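Local coordinates for maltose/maltodextrin-binding protein (Thermus thermophilus, PDB 2GH9) that binds maltotriose and probably serves as the periplasmic binding protein that captures maltodextrins for uptake, at residues F39-P51 against P63-L76. Sequence-based numbering, arbitrary orientation.
Sequences FAEIKQKFILGAP and PHDWVGEMAQAGVL. With GLC (alpha-D-glucopyranose), chain B; GLC (alpha-D-glucopyranose), chain C.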
ATOM      1  N   PHE A  39      -7.407   5.342   7.341  1.00 20.64           N
ATOM      2  CA  PHE A  39      -5.985   5.120   7.084  1.00 20.57           C
ATOM      3  C   PHE A  39      -5.192   6.418   7.053  1.00 20.54           C
ATOM      4  O   PHE A  39      -4.127   6.518   7.674  1.00 20.11           O
ATOM      5  CB  PHE A  39      -5.815   4.353   5.760  1.00 20.52           C
ATOM      6  CG  PHE A  39      -4.395   4.275   5.273  1.00 19.88           C
ATOM      7  CD1 PHE A  39      -3.550   3.276   5.738  1.00 21.55           C
ATOM      8  CD2 PHE A  39      -3.903   5.195   4.367  1.00 19.57           C
ATOM      9  CE1 PHE A  39      -2.249   3.201   5.287  1.00 20.87           C
ATOM     10  CE2 PHE A  39      -2.581   5.138   3.919  1.00 20.31           C
ATOM     11  CZ  PHE A  39      -1.762   4.146   4.374  1.00 20.45           C
ATOM     12  N   ALA A  40      -5.733   7.423   6.363  1.00 21.14           N
ATOM     13  CA  ALA A  40      -5.019   8.699   6.108  1.00 21.54           C
ATOM     14  C   ALA A  40      -4.931   9.624   7.332  1.00 22.04           C
ATOM     15  O   ALA A  40      -4.279  10.678   7.282  1.00 22.56           O
ATOM     16  CB  ALA A  40      -5.669   9.432   4.916  1.00 21.64           C
ATOM     17  N   GLU A  41      -5.608   9.238   8.418  1.00 22.40           N
ATOM     18  CA  GLU A  41      -5.599   9.964   9.683  1.00 22.73           C
ATOM     19  C   GLU A  41      -4.763   9.305  10.803  1.00 23.09           C
ATOM     20  O   GLU A  41      -4.403   9.968  11.800  1.00 23.61           O
ATOM     21  CB  GLU A  41      -7.052  10.130  10.144  1.00 23.20           C
ATOM     22  CG  GLU A  41      -7.837  11.055   9.246  1.00 23.42           C
ATOM     23  CD  GLU A  41      -9.188  11.415   9.789  1.00 24.00           C
ATOM     24  OE1 GLU A  41      -9.464  11.214  10.985  1.00 31.94           O
ATOM     25  OE2 GLU A  41     -10.010  11.898   9.004  1.00 25.77           O
ATOM     26  N   ILE A  42      -4.422   8.026  10.648  1.00 22.78           N
ATOM     27  CA  ILE A  42      -3.791   7.270  11.744  1.00 23.18           C
ATOM     28  C   ILE A  42      -2.418   7.775  12.151  1.00 24.06           C
ATOM     29  O   ILE A  42      -2.166   7.941  13.353  1.00 24.45           O
ATOM     30  CB  ILE A  42      -3.659   5.748  11.441  1.00 22.93           C
ATOM     31  CG1 ILE A  42      -5.015   5.079  11.351  1.00 21.99           C
ATOM     32  CG2 ILE A  42      -2.852   5.036  12.534  1.00 22.61           C
ATOM     33  CD1 ILE A  42      -4.936   3.597  10.871  1.00 22.79           C
ATOM     34  N   LYS A  43      -1.520   7.977  11.188  1.00 24.49           N
ATOM     35  CA  LYS A  43      -0.132   8.352  11.503  1.00 24.45           C
ATOM     36  C   LYS A  43      -0.058   9.624  12.375  1.00 24.94           C
ATOM     37  O   LYS A  43       0.629   9.641  13.396  1.00 23.79           O
ATOM     38  CB  LYS A  43       0.716   8.504  10.222  1.00 24.69           C
ATOM     39  CG  LYS A  43       2.206   8.856  10.508  1.00 25.02           C
ATOM     40  CD  LYS A  43       3.173   8.645   9.329  1.00 25.40           C
ATOM     41  CE  LYS A  43       2.824   9.421   8.067  1.00 26.08           C
ATOM     42  NZ  LYS A  43       2.611  10.880   8.255  1.00 29.36           N
ATOM     43  N   GLN A  44      -0.792  10.664  11.980  1.00 24.93           N
ATOM     44  CA  GLN A  44      -0.800  11.914  12.719  1.00 25.70           C
ATOM     45  C   GLN A  44      -1.397  11.702  14.110  1.00 25.79           C
ATOM     46  O   GLN A  44      -0.862  12.179  15.095  1.00 26.01           O
ATOM     47  CB  GLN A  44      -1.578  12.993  11.956  1.00 25.52           C
ATOM     48  CG  GLN A  44      -1.627  14.348  12.698  1.00 26.26           C
ATOM     49  CD  GLN A  44      -2.350  15.423  11.938  1.00 26.67           C
ATOM     50  OE1 GLN A  44      -3.481  15.226  11.492  1.00 28.51           O
ATOM     51  NE2 GLN A  44      -1.719  16.583  11.802  1.00 27.58           N
ATOM     52  N   LYS A  45      -2.496  10.960  14.187  1.00 25.76           N
ATOM     53  CA  LYS A  45      -3.146  10.699  15.460  1.00 26.08           C
ATOM     54  C   LYS A  45      -2.203  10.016  16.434  1.00 25.81           C
ATOM     55  O   LYS A  45      -2.173  10.358  17.627  1.00 25.69           O
ATOM     56  CB  LYS A  45      -4.399   9.848  15.262  1.00 25.85           C
ATOM     57  CG  LYS A  45      -5.653  10.653  14.971  1.00 26.18           C
ATOM     58  CD  LYS A  45      -6.792   9.754  14.468  1.00 27.31           C
ATOM     59  CE  LYS A  45      -7.443   8.988  15.595  1.00 28.81           C
ATOM     60  NZ  LYS A  45      -8.131   9.903  16.560  1.00 29.08           N
ATOM     61  N   PHE A  46      -1.441   9.047  15.928  1.00 26.16           N
ATOM     62  CA  PHE A  46      -0.520   8.260  16.755  1.00 26.58           C
ATOM     63  C   PHE A  46       0.720   9.015  17.166  1.00 26.78           C
ATOM     64  O   PHE A  46       1.143   8.952  18.317  1.00 26.42           O
ATOM     65  CB  PHE A  46      -0.073   7.006  16.009  1.00 26.81           C
ATOM     66  CG  PHE A  46       0.383   5.892  16.913  1.00 26.93           C
ATOM     67  CD1 PHE A  46      -0.557   5.061  17.539  1.00 25.42           C
ATOM     68  CD2 PHE A  46       1.729   5.639  17.108  1.00 27.65           C
ATOM     69  CE1 PHE A  46      -0.148   4.005  18.342  1.00 27.02           C
ATOM     70  CE2 PHE A  46       2.139   4.580  17.928  1.00 26.61           C
ATOM     71  CZ  PHE A  46       1.195   3.770  18.543  1.00 26.19           C
ATOM     72  N   ILE A  47       1.339   9.683  16.205  1.00 27.64           N
ATOM     73  CA  ILE A  47       2.576  10.432  16.477  1.00 28.04           C
ATOM     74  C   ILE A  47       2.306  11.569  17.490  1.00 28.62           C
ATOM     75  O   ILE A  47       3.025  11.716  18.486  1.00 28.80           O
ATOM     76  CB  ILE A  47       3.204  10.996  15.186  1.00 27.84           C
ATOM     77  CG1 ILE A  47       3.885   9.880  14.382  1.00 27.28           C
ATOM     78  CG2 ILE A  47       4.224  12.090  15.535  1.00 27.62           C
ATOM     79  CD1 ILE A  47       4.489  10.356  13.061  1.00 27.89           C
ATOM     80  N   LEU A  48       1.261  12.352  17.238  1.00 29.03           N
ATOM     81  CA  LEU A  48       0.895  13.450  18.128  1.00 29.53           C
ATOM     82  C   LEU A  48       0.300  12.959  19.453  1.00 29.81           C
ATOM     83  O   LEU A  48       0.652  13.463  20.519  1.00 29.73           O
ATOM     84  CB  LEU A  48      -0.081  14.415  17.446  1.00 29.61           C
ATOM     85  CG  LEU A  48       0.417  15.259  16.274  1.00 30.96           C
ATOM     86  CD1 LEU A  48      -0.671  16.269  15.865  1.00 31.23           C
ATOM     87  CD2 LEU A  48       1.726  15.975  16.598  1.00 31.09           C
ATOM     88  N   GLY A  49      -0.595  11.976  19.391  1.00 30.16           N
ATOM     89  CA  GLY A  49      -1.243  11.462  20.599  1.00 30.19           C
ATOM     90  C   GLY A  49      -0.396  10.578  21.512  1.00 30.48           C
ATOM     91  O   GLY A  49      -0.597  10.566  22.718  1.00 30.37           O
ATOM     92  N   ALA A  50       0.547   9.827  20.953  1.00 31.09           N
ATOM     93  CA  ALA A  50       1.229   8.798  21.725  1.00 31.25           C
ATOM     94  C   ALA A  50       1.901   9.373  22.980  1.00 32.09           C
ATOM     95  O   ALA A  50       1.662   8.887  24.090  1.00 31.99           O
ATOM     96  CB  ALA A  50       2.239   8.034  20.855  1.00 30.83           C
ATOM     97  N   PRO A  51       2.731  10.414  22.808  1.00 32.57           N
ATOM     98  CA  PRO A  51       3.454  10.974  23.953  1.00 33.38           C
ATOM     99  C   PRO A  51       2.583  11.727  24.946  1.00 34.29           C
ATOM    100  O   PRO A  51       3.059  12.056  26.019  1.00 35.00           O
ATOM    101  CB  PRO A  51       4.481  11.919  23.308  1.00 33.00           C
ATOM    102  CG  PRO A  51       4.392  11.690  21.846  1.00 32.84           C
ATOM    103  CD  PRO A  51       3.062  11.111  21.558  1.00 32.26           C
ATOM    104  N   PRO A  63       1.597   0.779   7.379  1.00 18.70           N
ATOM    105  CA  PRO A  63       2.503   0.520   6.267  1.00 19.22           C
ATOM    106  C   PRO A  63       3.908   0.909   6.684  1.00 19.24           C
ATOM    107  O   PRO A  63       4.093   1.837   7.475  1.00 19.91           O
ATOM    108  CB  PRO A  63       1.987   1.454   5.159  1.00 18.95           C
ATOM    109  CG  PRO A  63       1.423   2.599   5.917  1.00 18.21           C
ATOM    110  CD  PRO A  63       0.838   2.020   7.184  1.00 19.22           C
ATOM    111  N   HIS A  64       4.886   0.196   6.169  1.00 19.93           N
ATOM    112  CA  HIS A  64       6.273   0.404   6.576  1.00 20.31           C
ATOM    113  C   HIS A  64       6.894   1.749   6.236  1.00 20.66           C
ATOM    114  O   HIS A  64       7.898   2.121   6.839  1.00 19.87           O
ATOM    115  CB  HIS A  64       7.145  -0.715   6.047  1.00 20.29           C
ATOM    116  CG  HIS A  64       7.530  -0.583   4.603  1.00 20.79           C
ATOM    117  ND1 HIS A  64       6.847  -1.221   3.590  1.00 18.74           N
ATOM    118  CD2 HIS A  64       8.573   0.058   4.013  1.00 20.37           C
ATOM    119  CE1 HIS A  64       7.452  -0.974   2.437  1.00 22.24           C
ATOM    120  NE2 HIS A  64       8.495  -0.191   2.664  1.00 19.99           N
ATOM    121  N   ASP A  65       6.316   2.492   5.285  1.00 21.36           N
ATOM    122  CA  ASP A  65       6.882   3.808   4.971  1.00 21.04           C
ATOM    123  C   ASP A  65       6.766   4.772   6.159  1.00 21.58           C
ATOM    124  O   ASP A  65       7.537   5.724   6.267  1.00 21.97           O
ATOM    125  CB  ASP A  65       6.302   4.390   3.670  1.00 21.04           C
ATOM    126  CG  ASP A  65       4.843   4.680   3.757  1.00 21.12           C
ATOM    127  OD1 ASP A  65       4.024   3.709   3.884  1.00 19.80           O
ATOM    128  OD2 ASP A  65       4.511   5.884   3.679  1.00 20.55           O
ATOM    129  N   TRP A  66       5.830   4.505   7.067  1.00 21.39           N
ATOM    130  CA  TRP A  66       5.651   5.306   8.281  1.00 22.07           C
ATOM    131  C   TRP A  66       6.726   5.091   9.381  1.00 22.40           C
ATOM    132  O   TRP A  66       6.770   5.873  10.335  1.00 21.73           O
ATOM    133  CB  TRP A  66       4.313   4.966   8.924  1.00 21.97           C
ATOM    134  CG  TRP A  66       3.099   5.310   8.152  1.00 20.83           C
ATOM    135  CD1 TRP A  66       3.033   5.862   6.896  1.00 20.83           C
ATOM    136  CD2 TRP A  66       1.751   5.112   8.577  1.00 20.61           C
ATOM    137  NE1 TRP A  66       1.726   6.031   6.530  1.00 21.39           N
ATOM    138  CE2 TRP A  66       0.915   5.586   7.544  1.00 21.27           C
ATOM    139  CE3 TRP A  66       1.163   4.597   9.740  1.00 21.19           C
ATOM    140  CZ2 TRP A  66      -0.478   5.536   7.627  1.00 21.59           C
ATOM    141  CZ3 TRP A  66      -0.223   4.543   9.824  1.00 20.95           C
ATOM    142  CH2 TRP A  66      -1.032   5.023   8.778  1.00 21.94           C
ATOM    143  N   VAL A  67       7.568   4.062   9.246  1.00 22.94           N
ATOM    144  CA  VAL A  67       8.423   3.583  10.353  1.00 23.67           C
ATOM    145  C   VAL A  67       9.481   4.599  10.809  1.00 24.42           C
ATOM    146  O   VAL A  67       9.559   4.909  12.016  1.00 24.80           O
ATOM    147  CB  VAL A  67       9.038   2.175  10.056  1.00 23.95           C
ATOM    148  CG1 VAL A  67      10.230   1.832  10.983  1.00 23.66           C
ATOM    149  CG2 VAL A  67       7.957   1.110  10.197  1.00 23.46           C
ATOM    150  N   GLY A  68      10.246   5.137   9.864  1.00 24.82           N
ATOM    151  CA  GLY A  68      11.264   6.148  10.171  1.00 24.95           C
ATOM    152  C   GLY A  68      10.727   7.373  10.888  1.00 25.16           C
ATOM    153  O   GLY A  68      11.271   7.754  11.904  1.00 25.39           O
ATOM    154  N   GLU A  69       9.658   7.987  10.369  1.00 25.32           N
ATOM    155  CA  GLU A  69       9.037   9.141  11.014  1.00 25.73           C
ATOM    156  C   GLU A  69       8.477   8.840  12.409  1.00 26.32           C
ATOM    157  O   GLU A  69       8.601   9.662  13.328  1.00 26.27           O
ATOM    158  CB  GLU A  69       7.922   9.708  10.140  1.00 25.97           C
ATOM    159  CG  GLU A  69       7.222  10.911  10.709  1.00 25.52           C
ATOM    160  CD  GLU A  69       6.098  11.405   9.857  1.00 26.66           C
ATOM    161  OE1 GLU A  69       5.913  10.892   8.722  1.00 29.44           O
ATOM    162  OE2 GLU A  69       5.396  12.322  10.320  1.00 29.43           O
ATOM    163  N   MET A  70       7.812   7.693  12.552  1.00 26.08           N
ATOM    164  CA  MET A  70       7.255   7.295  13.833  1.00 26.19           C
ATOM    165  C   MET A  70       8.351   6.968  14.869  1.00 26.58           C
ATOM    166  O   MET A  70       8.238   7.363  16.038  1.00 25.53           O
ATOM    167  CB  MET A  70       6.312   6.095  13.659  1.00 25.90           C
ATOM    168  CG  MET A  70       5.023   6.452  12.942  1.00 24.78           C
ATOM    169  SD  MET A  70       3.881   5.057  12.857  1.00 24.89           S
ATOM    170  CE  MET A  70       2.605   5.546  13.989  1.00 28.86           C
ATOM    171  N   ALA A  71       9.382   6.243  14.426  1.00 27.26           N
ATOM    172  CA  ALA A  71      10.514   5.879  15.259  1.00 28.29           C
ATOM    173  C   ALA A  71      11.254   7.127  15.770  1.00 29.45           C
ATOM    174  O   ALA A  71      11.581   7.227  16.970  1.00 30.50           O
ATOM    175  CB  ALA A  71      11.459   4.926  14.497  1.00 27.87           C
ATOM    176  N   GLN A  72      11.469   8.095  14.885  1.00 30.11           N
ATOM    177  CA  GLN A  72      12.017   9.401  15.298  1.00 30.81           C
ATOM    178  C   GLN A  72      11.139  10.169  16.273  1.00 30.92           C
ATOM    179  O   GLN A  72      11.665  10.937  17.071  1.00 31.16           O
ATOM    180  CB  GLN A  72      12.267  10.292  14.088  1.00 31.22           C
ATOM    181  CG  GLN A  72      13.497   9.926  13.315  1.00 32.68           C
ATOM    182  CD  GLN A  72      14.005  11.078  12.479  1.00 33.09           C
ATOM    183  OE1 GLN A  72      13.223  11.936  12.033  1.00 34.64           O
ATOM    184  NE2 GLN A  72      15.323  11.112  12.257  1.00 33.36           N
ATOM    185  N   ALA A  73       9.813   9.999  16.205  1.00 30.59           N
ATOM    186  CA  ALA A  73       8.911  10.625  17.168  1.00 30.45           C
ATOM    187  C   ALA A  73       8.911   9.868  18.492  1.00 30.29           C
ATOM    188  O   ALA A  73       8.212  10.245  19.433  1.00 30.99           O
ATOM    189  CB  ALA A  73       7.487  10.708  16.608  1.00 30.47           C
ATOM    190  N   GLY A  74       9.673   8.791  18.552  1.00 30.15           N
ATOM    191  CA  GLY A  74       9.828   8.010  19.775  1.00 30.47           C
ATOM    192  C   GLY A  74       8.606   7.185  20.117  1.00 30.55           C
ATOM    193  O   GLY A  74       8.527   6.639  21.217  1.00 31.37           O
ATOM    194  N   VAL A  75       7.660   7.045  19.177  1.00 30.17           N
ATOM    195  CA  VAL A  75       6.336   6.516  19.539  1.00 28.97           C
ATOM    196  C   VAL A  75       6.183   5.023  19.369  1.00 28.61           C
ATOM    197  O   VAL A  75       5.148   4.472  19.762  1.00 28.34           O
ATOM    198  CB  VAL A  75       5.178   7.254  18.795  1.00 29.39           C
ATOM    199  CG1 VAL A  75       5.168   8.722  19.207  1.00 27.82           C
ATOM    200  CG2 VAL A  75       5.262   7.061  17.248  1.00 27.24           C
ATOM    201  N   LEU A  76       7.200   4.373  18.800  1.00 28.54           N
ATOM    202  CA  LEU A  76       7.171   2.926  18.524  1.00 28.51           C
ATOM    203  C   LEU A  76       7.964   2.161  19.575  1.00 28.59           C
ATOM    204  O   LEU A  76       9.092   2.523  19.894  1.00 29.02           O
ATOM    205  CB  LEU A  76       7.773   2.599  17.145  1.00 27.76           C
ATOM    206  CG  LEU A  76       7.100   3.159  15.877  1.00 26.68           C
ATOM    207  CD1 LEU A  76       7.739   2.567  14.617  1.00 24.94           C
ATOM    208  CD2 LEU A  76       5.605   2.962  15.889  1.00 23.83           C
TER
HETATM  209  C1  GLC B   3       0.739   4.883   0.821  1.00 21.41           C
HETATM  210  C2  GLC B   3       1.639   5.149   2.013  1.00 23.81           C
HETATM  211  C3  GLC B   3       1.134   6.346   2.802  1.00 20.91           C
HETATM  212  C4  GLC B   3       0.975   7.535   1.863  1.00 22.87           C
HETATM  213  C5  GLC B   3       0.088   7.208   0.652  1.00 21.20           C
HETATM  214  C6  GLC B   3       0.015   8.344  -0.378  1.00 22.18           C
HETATM  215  O2  GLC B   3       1.703   3.986   2.862  1.00 23.79           O
HETATM  216  O3  GLC B   3       2.051   6.661   3.845  1.00 20.11           O
HETATM  217  O4  GLC B   3       0.425   8.614   2.618  1.00 22.90           O
HETATM  218  O5  GLC B   3       0.603   6.051  -0.014  1.00 20.90           O
HETATM  219  O6  GLC B   3      -1.150   8.164  -1.192  1.00 25.43           O
HETATM  220  C1  GLC C   2      -3.312   1.456   0.531  1.00 15.32           C
HETATM  221  C2  GLC C   2      -1.940   0.968   0.957  1.00 15.94           C
HETATM  222  C3  GLC C   2      -1.144   2.145   1.564  1.00 16.40           C
HETATM  223  C4  GLC C   2      -1.111   3.369   0.663  1.00 18.11           C
HETATM  224  C5  GLC C   2      -2.524   3.729   0.212  1.00 17.70           C
HETATM  225  C6  GLC C   2      -2.496   4.858  -0.826  1.00 18.26           C
HETATM  226  O2  GLC C   2      -2.077  -0.058   1.944  1.00 16.86           O
HETATM  227  O3  GLC C   2       0.170   1.732   1.875  1.00 16.48           O
HETATM  228  O4  GLC C   2      -0.513   4.478   1.364  1.00 19.54           O
HETATM  229  O5  GLC C   2      -3.187   2.576  -0.355  1.00 14.21           O
HETATM  230  O6  GLC C   2      -3.702   5.628  -0.817  1.00 19.26           O
HETATM  231  O   HOH W   1       2.627  13.008  10.951  1.00 41.95           O
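The indole of Trp-66 lies between Lys-43 CB, 3.8 Å above the centre of one face, and Pro-63 CD, from its own segment, over the opposite face. Further along the lysine, CD makes a CH-pi contact 3.7 Å from the centroid of the Trp-66 five-membered ring. At the indole edge, in its plane, NE1 donates a bent hydrogen bond of 2.8 Å to O3 of the chain B glucose. Phe-39 receives Trp-66 CZ2 over one face, off towards the rim, the two ring planes inclined at 32°, while O2 of that glucose lies at its edge. Both rings thus pack across the contact and meet the sugar; neighbouring Asp-65 takes the same two hydroxyls, one on each carboxylate oxygen. Were Trp-66 an alanine, O3 would probably lose its N-H donor and Lys-43 CB and CD the surface beneath them. Bends at chi3 and chi4 bring Lys-43 NZ to a salt bridge with Glu-69 OE1 whose hydrogen bond is weak; a water takes a weak bond from NZ and donates to OE2. Beyond it, Ile-47 packs on Met-70 and Ala-73, and Ala-50 on Val-75. Helices 39-49 and 67-72 run nearly parallel, 18° apart, linked through strand 58-63, with Phe-46 reaching Val-59 there and Trp-6 on strand 3-7.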